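Local coordinates for protein polysaccharide deacetylase (PDB 4HD5) that binds a zinc ion and probably removes acetyl groups from a polysaccharide by hydrolysing carbon-nitrogen bonds other than peptide bonds, at residues 69-74 and 124-129; 176-181 and 223-228. One frame throughout, in Å; residues are numbered along the deposited sequence.

Interaction 1 (69-74 and 124-129); sequences KDSLNE and MKEDGK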
loop_
_atom_site.group_PDB
_atom_site.type_symbol
_atom_site.label_atom_id
_atom_site.label_comp_id
_atom_site.label_asym_id
_atom_site.label_seq_id
_atom_site.Cartn_x
_atom_site.Cartn_y
_atom_site.Cartn_z
ATOM N N LYS A 69 31.964 -1.879 -24.758
ATOM C CA LYS A 69 32.863 -2.036 -25.907
ATOM C C LYS A 69 33.570 -0.721 -26.234
ATOM O O LYS A 69 34.783 -0.702 -26.426
ATOM C CB LYS A 69 32.105 -2.566 -27.135
ATOM C CG LYS A 69 31.144 -1.580 -27.798
ATOM C CD LYS A 69 30.258 -2.266 -28.826
ATOM C CE LYS A 69 29.099 -3.003 -28.172
ATOM N NZ LYS A 69 28.477 -3.989 -29.095
ATOM N N ASP A 70 32.812 0.373 -26.282
ATOM C CA ASP A 70 33.364 1.680 -26.626
ATOM C C ASP A 70 34.179 2.250 -25.472
ATOM O O ASP A 70 33.980 1.883 -24.316
ATOM C CB ASP A 70 32.250 2.664 -27.013
ATOM C CG ASP A 70 31.704 2.423 -28.415
ATOM O OD1 ASP A 70 32.505 2.178 -29.345
ATOM O OD2 ASP A 70 30.471 2.507 -28.596
ATOM N N SER A 71 35.104 3.145 -25.802
ATOM C CA SER A 71 35.895 3.849 -24.807
ATOM C C SER A 71 35.214 5.186 -24.536
ATOM O O SER A 71 34.919 5.930 -25.474
ATOM C CB SER A 71 37.325 4.062 -25.308
ATOM O OG SER A 71 38.134 4.636 -24.298
ATOM N N LEU A 72 34.955 5.475 -23.262
ATOM C CA LEU A 72 34.235 6.681 -22.868
ATOM C C LEU A 72 35.067 7.477 -21.880
ATOM O O LEU A 72 35.671 6.899 -20.977
ATOM C CB LEU A 72 32.905 6.314 -22.196
ATOM C CG LEU A 72 32.066 5.157 -22.744
ATOM C CD1 LEU A 72 30.879 4.916 -21.821
ATOM C CD2 LEU A 72 31.596 5.420 -24.167
ATOM N N ASN A 73 35.091 8.798 -22.034
ATOM C CA ASN A 73 35.718 9.650 -21.024
ATOM C C ASN A 73 34.739 10.021 -19.906
ATOM O O ASN A 73 35.146 10.521 -18.857
ATOM C CB ASN A 73 36.405 10.896 -21.627
ATOM C CG ASN A 73 35.590 11.574 -22.718
ATOM O OD1 ASN A 73 34.363 11.642 -22.657
ATOM N ND2 ASN A 73 36.288 12.102 -23.723
ATOM N N GLU A 74 33.454 9.750 -20.122
ATOM C CA GLU A 74 32.437 10.033 -19.115
ATOM C C GLU A 74 31.186 9.190 -19.341
ATOM O O GLU A 74 30.806 8.906 -20.481
ATOM C CB GLU A 74 32.079 11.526 -19.126
ATOM C CG GLU A 74 31.024 11.939 -18.103
ATOM C CD GLU A 74 30.817 13.442 -18.034
ATOM O OE1 GLU A 74 31.538 14.187 -18.732
ATOM O OE2 GLU A 74 29.932 13.884 -17.275
ATOM N N MET A 124 29.660 9.475 -23.058
ATOM C CA MET A 124 30.293 10.312 -24.072
ATOM C C MET A 124 31.560 9.619 -24.569
ATOM O O MET A 124 32.487 9.378 -23.794
ATOM C CB MET A 124 30.645 11.686 -23.506
ATOM C CG MET A 124 31.125 12.671 -24.562
ATOM S SD MET A 124 32.068 14.030 -23.858
ATOM C CE MET A 124 30.784 14.919 -22.975
ATOM N N LYS A 125 31.592 9.311 -25.862
ATOM C CA LYS A 125 32.741 8.648 -26.473
ATOM C C LYS A 125 33.926 9.594 -26.692
ATOM O O LYS A 125 33.822 10.813 -26.497
ATOM C CB LYS A 125 32.344 8.020 -27.815
ATOM C CG LYS A 125 31.386 6.848 -27.707
ATOM C CD LYS A 125 31.594 5.833 -28.825
ATOM C CE LYS A 125 31.457 6.436 -30.216
ATOM N NZ LYS A 125 30.109 7.027 -30.453
ATOM N N GLU A 126 35.038 9.005 -27.131
ATOM C CA GLU A 126 36.275 9.736 -27.446
ATOM C C GLU A 126 36.146 10.611 -28.700
ATOM O O GLU A 126 37.045 11.407 -28.992
ATOM C CB GLU A 126 37.444 8.764 -27.689
ATOM C CG GLU A 126 37.594 7.577 -26.735
ATOM C CD GLU A 126 38.395 7.903 -25.491
ATOM O OE1 GLU A 126 39.547 7.432 -25.384
ATOM O OE2 GLU A 126 37.869 8.629 -24.626
ATOM N N ASP A 127 35.067 10.432 -29.463
ATOM C CA ASP A 127 34.838 11.216 -30.679
ATOM C C ASP A 127 33.843 12.377 -30.478
ATOM O O ASP A 127 33.435 13.021 -31.449
ATOM C CB ASP A 127 34.399 10.304 -31.837
ATOM C CG ASP A 127 33.074 9.600 -31.581
ATOM O OD1 ASP A 127 32.447 9.828 -30.524
ATOM O OD2 ASP A 127 32.663 8.812 -32.458
ATOM N N GLY A 128 33.470 12.641 -29.224
ATOM C CA GLY A 128 32.599 13.768 -28.886
ATOM C C GLY A 128 31.113 13.445 -28.850
ATOM O O GLY A 128 30.325 14.228 -28.323
ATOM N N LYS A 129 30.729 12.298 -29.407
ATOM C CA LYS A 129 29.324 11.907 -29.485
ATOM C C LYS A 129 28.844 11.332 -28.158
ATOM O O LYS A 129 29.593 10.640 -27.469
ATOM C CB LYS A 129 29.123 10.863 -30.586
ATOM C CG LYS A 129 29.568 11.298 -31.974
ATOM C CD LYS A 129 29.249 10.227 -33.003
ATOM C CE LYS A 129 30.095 10.374 -34.258
ATOM N NZ LYS A 129 29.930 11.703 -34.916
#
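Met124 and Glu74 meet through their backbones: Met124 N donates to Glu74 O at 2.9 Å, with an N-H...O angle of 161°. The carbonyl of the same residue, Met124 O, receives Asn73 N at 3.2 Å, a more bent bond (137°). The same oxygen has the CA of Leu72 beside it at 3.3 Å, a CA-H...O contact. Two successive residues of 69-74 thus converge on one carbonyl. The register shifts here, a beta bulge: Glu74 pairs with Met124, whereas Leu72, two residues earlier, pairs with Lys125, only one residue later.

Around this backbone core the side chains make looser contacts. Lys125 bends at chi2, chi3 and chi4, and its aliphatic part does the touching: CD rests 3.4 Å from CG of Asp70, and CG lies 3.8 Å from CD2 of Leu72. The ammonium stays apart from the Asp70 carboxylate and instead makes a long salt bridge with Asp127. Glu126 CG lies against Ser71 O, and the bend at chi2 (-87°) turns CD toward Ser71, whose OG bonds weakly to Glu126 OE1 at 3.3 Å; the stronger partner of that hydroxyl is Lys97, whose NZ is hydrogen-bonded to it. A further weak bond joins Glu126 N to Ser71 O.

Behind these contacts, a type I turn from Lys125 to Gly128 reverses the chain, and an Asx turn braces it, Asp127 OD1 accepting from Lys129 N. Asp70, Leu72 and Lys125 also touch strand 130-140, the next strand of the sheet. The arrangement is a bulged antiparallel pairing where strand 72-81 begins and strand 115-125 ends, at the outer end of a four-stranded antiparallel sheet, beside the beta hairpin that leads into strand 130-140.

Interaction 2 (176-181 and 223-228); sequences HLKDNG and DDTFKP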
loop_
_atom_site.group_PDB
_atom_site.type_symbol
_atom_site.label_atom_id
_atom_site.label_comp_id
_atom_site.label_asym_id
_atom_site.label_seq_id
_atom_site.Cartn_x
_atom_site.Cartn_y
_atom_site.Cartn_z
ATOM N N HIS A 176 -5.725 15.606 6.003
ATOM C CA HIS A 176 -4.277 15.577 6.205
ATOM C C HIS A 176 -3.582 14.721 5.126
ATOM O O HIS A 176 -2.545 15.118 4.558
ATOM C CB HIS A 176 -3.924 15.087 7.607
ATOM C CG HIS A 176 -2.467 14.795 7.781
ATOM N ND1 HIS A 176 -1.531 15.784 7.994
ATOM C CD2 HIS A 176 -1.782 13.629 7.748
ATOM C CE1 HIS A 176 -0.331 15.238 8.078
ATOM N NE2 HIS A 176 -0.459 13.931 7.945
ATOM N N LEU A 177 -4.167 13.567 4.815
ATOM C CA LEU A 177 -3.660 12.716 3.731
ATOM C C LEU A 177 -3.707 13.444 2.371
ATOM O O LEU A 177 -2.771 13.335 1.560
ATOM C CB LEU A 177 -4.451 11.403 3.660
ATOM C CG LEU A 177 -4.456 10.506 4.916
ATOM C CD1 LEU A 177 -5.170 9.198 4.632
ATOM C CD2 LEU A 177 -3.049 10.228 5.420
ATOM N N LYS A 178 -4.787 14.179 2.121
ATOM C CA LYS A 178 -4.948 14.925 0.859
ATOM C C LYS A 178 -3.904 16.031 0.735
ATOM O O LYS A 178 -3.191 16.128 -0.265
ATOM C CB LYS A 178 -6.352 15.523 0.758
ATOM C CG LYS A 178 -6.577 16.441 -0.452
ATOM C CD LYS A 178 -8.031 16.854 -0.532
ATOM C CE LYS A 178 -8.312 17.727 -1.744
ATOM N NZ LYS A 178 -9.773 17.953 -1.893
ATOM N N ASP A 179 -3.802 16.845 1.772
ATOM C CA ASP A 179 -2.904 17.990 1.757
ATOM C C ASP A 179 -1.418 17.598 1.715
ATOM O O ASP A 179 -0.589 18.373 1.251
ATOM C CB ASP A 179 -3.201 18.900 2.956
ATOM C CG ASP A 179 -4.588 19.551 2.880
ATOM O OD1 ASP A 179 -5.238 19.517 1.806
ATOM O OD2 ASP A 179 -5.048 20.090 3.911
ATOM N N ASN A 180 -1.073 16.403 2.184
ATOM C CA ASN A 180 0.330 15.972 2.210
ATOM C C ASN A 180 0.666 14.959 1.120
ATOM O O ASN A 180 1.737 14.372 1.127
ATOM C CB ASN A 180 0.702 15.451 3.603
ATOM C CG ASN A 180 0.754 16.565 4.628
ATOM O OD1 ASN A 180 1.765 17.256 4.763
ATOM N ND2 ASN A 180 -0.358 16.779 5.325
ATOM N N GLY A 181 -0.259 14.761 0.188
ATOM C CA GLY A 181 0.023 14.018 -1.023
ATOM C C GLY A 181 0.145 12.521 -0.825
ATOM O O GLY A 181 0.936 11.871 -1.500
ATOM N N ASP A 223 -11.459 15.358 -5.848
ATOM C CA ASP A 223 -11.350 16.357 -6.903
ATOM C C ASP A 223 -10.255 15.921 -7.874
ATOM O O ASP A 223 -9.761 14.799 -7.776
ATOM C CB ASP A 223 -11.098 17.759 -6.327
ATOM C CG ASP A 223 -9.834 17.842 -5.488
ATOM O OD1 ASP A 223 -8.858 17.112 -5.760
ATOM O OD2 ASP A 223 -9.818 18.671 -4.557
ATOM N N ASP A 224 -9.882 16.802 -8.799
ATOM C CA ASP A 224 -8.909 16.475 -9.844
ATOM C C ASP A 224 -7.613 15.901 -9.288
ATOM O O ASP A 224 -7.041 14.978 -9.871
ATOM C CB ASP A 224 -8.596 17.714 -10.689
ATOM C CG ASP A 224 -9.811 18.243 -11.425
ATOM O OD1 ASP A 224 -10.872 17.585 -11.390
ATOM O OD2 ASP A 224 -9.707 19.326 -12.038
ATOM N N THR A 225 -7.159 16.449 -8.164
ATOM C CA THR A 225 -5.917 16.016 -7.543
ATOM C C THR A 225 -6.120 14.747 -6.713
ATOM O O THR A 225 -5.354 13.797 -6.845
ATOM C CB THR A 225 -5.334 17.115 -6.635
ATOM O OG1 THR A 225 -6.346 17.572 -5.730
ATOM C CG2 THR A 225 -4.848 18.297 -7.464
ATOM N N PHE A 226 -7.157 14.739 -5.876
ATOM C CA PHE A 226 -7.322 13.710 -4.842
ATOM C C PHE A 226 -8.373 12.667 -5.222
ATOM O O PHE A 226 -9.544 12.984 -5.389
ATOM C CB PHE A 226 -7.708 14.375 -3.520
ATOM C CG PHE A 226 -7.677 13.451 -2.336
ATOM C CD1 PHE A 226 -6.489 12.853 -1.935
ATOM C CD2 PHE A 226 -8.824 13.202 -1.606
ATOM C CE1 PHE A 226 -6.455 12.016 -0.833
ATOM C CE2 PHE A 226 -8.797 12.367 -0.504
ATOM C CZ PHE A 226 -7.612 11.771 -0.120
ATOM N N LYS A 227 -7.933 11.417 -5.338
ATOM C CA LYS A 227 -8.796 10.305 -5.707
ATOM C C LYS A 227 -8.818 9.305 -4.562
ATOM O O LYS A 227 -7.990 8.405 -4.530
ATOM C CB LYS A 227 -8.240 9.611 -6.944
ATOM C CG LYS A 227 -8.164 10.488 -8.179
ATOM C CD LYS A 227 -7.447 9.752 -9.304
ATOM C CE LYS A 227 -7.253 10.653 -10.515
ATOM N NZ LYS A 227 -8.552 11.205 -10.989
ATOM N N PRO A 228 -9.762 9.455 -3.627
ATOM C CA PRO A 228 -9.727 8.582 -2.456
ATOM C C PRO A 228 -10.161 7.160 -2.768
ATOM O O PRO A 228 -10.919 6.909 -3.709
ATOM C CB PRO A 228 -10.728 9.237 -1.506
ATOM C CG PRO A 228 -11.708 9.887 -2.416
ATOM C CD PRO A 228 -10.940 10.342 -3.616
#
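Asp223 OD1 is gripped by Thr225 OG1 at 2.6 Å and by Phe226 N at 2.9 Å, while its partner oxygen OD2 takes Lys178 NZ from the other segment at 2.8 Å. The three donors divide the carboxylate between them. Phe226 N approaches OD1 nearly along the C-O axis, the threonine hydroxyl comes from the syn side, somewhat out of the carboxylate plane, and the ammonium meets OD2 from well above that plane, 51° out of it. The bond from Phe226 N, three residues on, makes an Asx motif, and a weaker one from Thr225 N adds to it. With the loop holding OD1 in this way, OD2 is presented to the salt bridge. The positive charge of Lys178 would be expected to stabilise the ionised form of Asp223, and the ammonium also donates to Leu221 O, near the end of helix 211-221.

Lys178 reaches these acceptors as an almost fully extended chain, with CG anti to the backbone N (chi1 174°), and passes over one face of the Phe226 ring on the way. CB stands over the ring centre, 3.8 Å from the centroid and 9° off the normal, a CH-pi contact. CG and CD then run out over the CG side of the ring, with Lys178 CG 3.7 Å from Phe226 CG, and CE comes near Phe226 CB. One lysine therefore supplies both the hydrophobic cover and the charge.

Lys178 lies in the last turn of helix 167-179, which ends in a Schellman motif with Gly181 at C-prime. Phe226 belongs to the loop between helix 211-221 and strand 230-234, and its side chain also touches Leu221 of that helix and Leu184 of strand 183-185; Leu177, beside Lys178, packs on Leu184 too and on Phe355 of helix 352-358.

How the interactions relate
From the N terminus, the chain enters interaction 1 at 69-74 and returns to it at 124-129, closing a loop of 49 residues that contains strand but no helix. Interaction 2 opens later, at 176-181, and closes at 223-228 after 41 residues that include helix 211-221 and strand 199-206. The two loops follow in series, neither nested nor crossed. The centres of interaction 1 and interaction 2 lie about 46 Å apart, and the nearest atoms of interaction 1 and interaction 2 about 33 Å apart. Interaction 1 joins neighbouring strands of the antiparallel sheet; interaction 2 ties a helix end to a helix-to-strand loop around the parallel barrel. Both lie away from the zinc site of Asp206, His264 and His268.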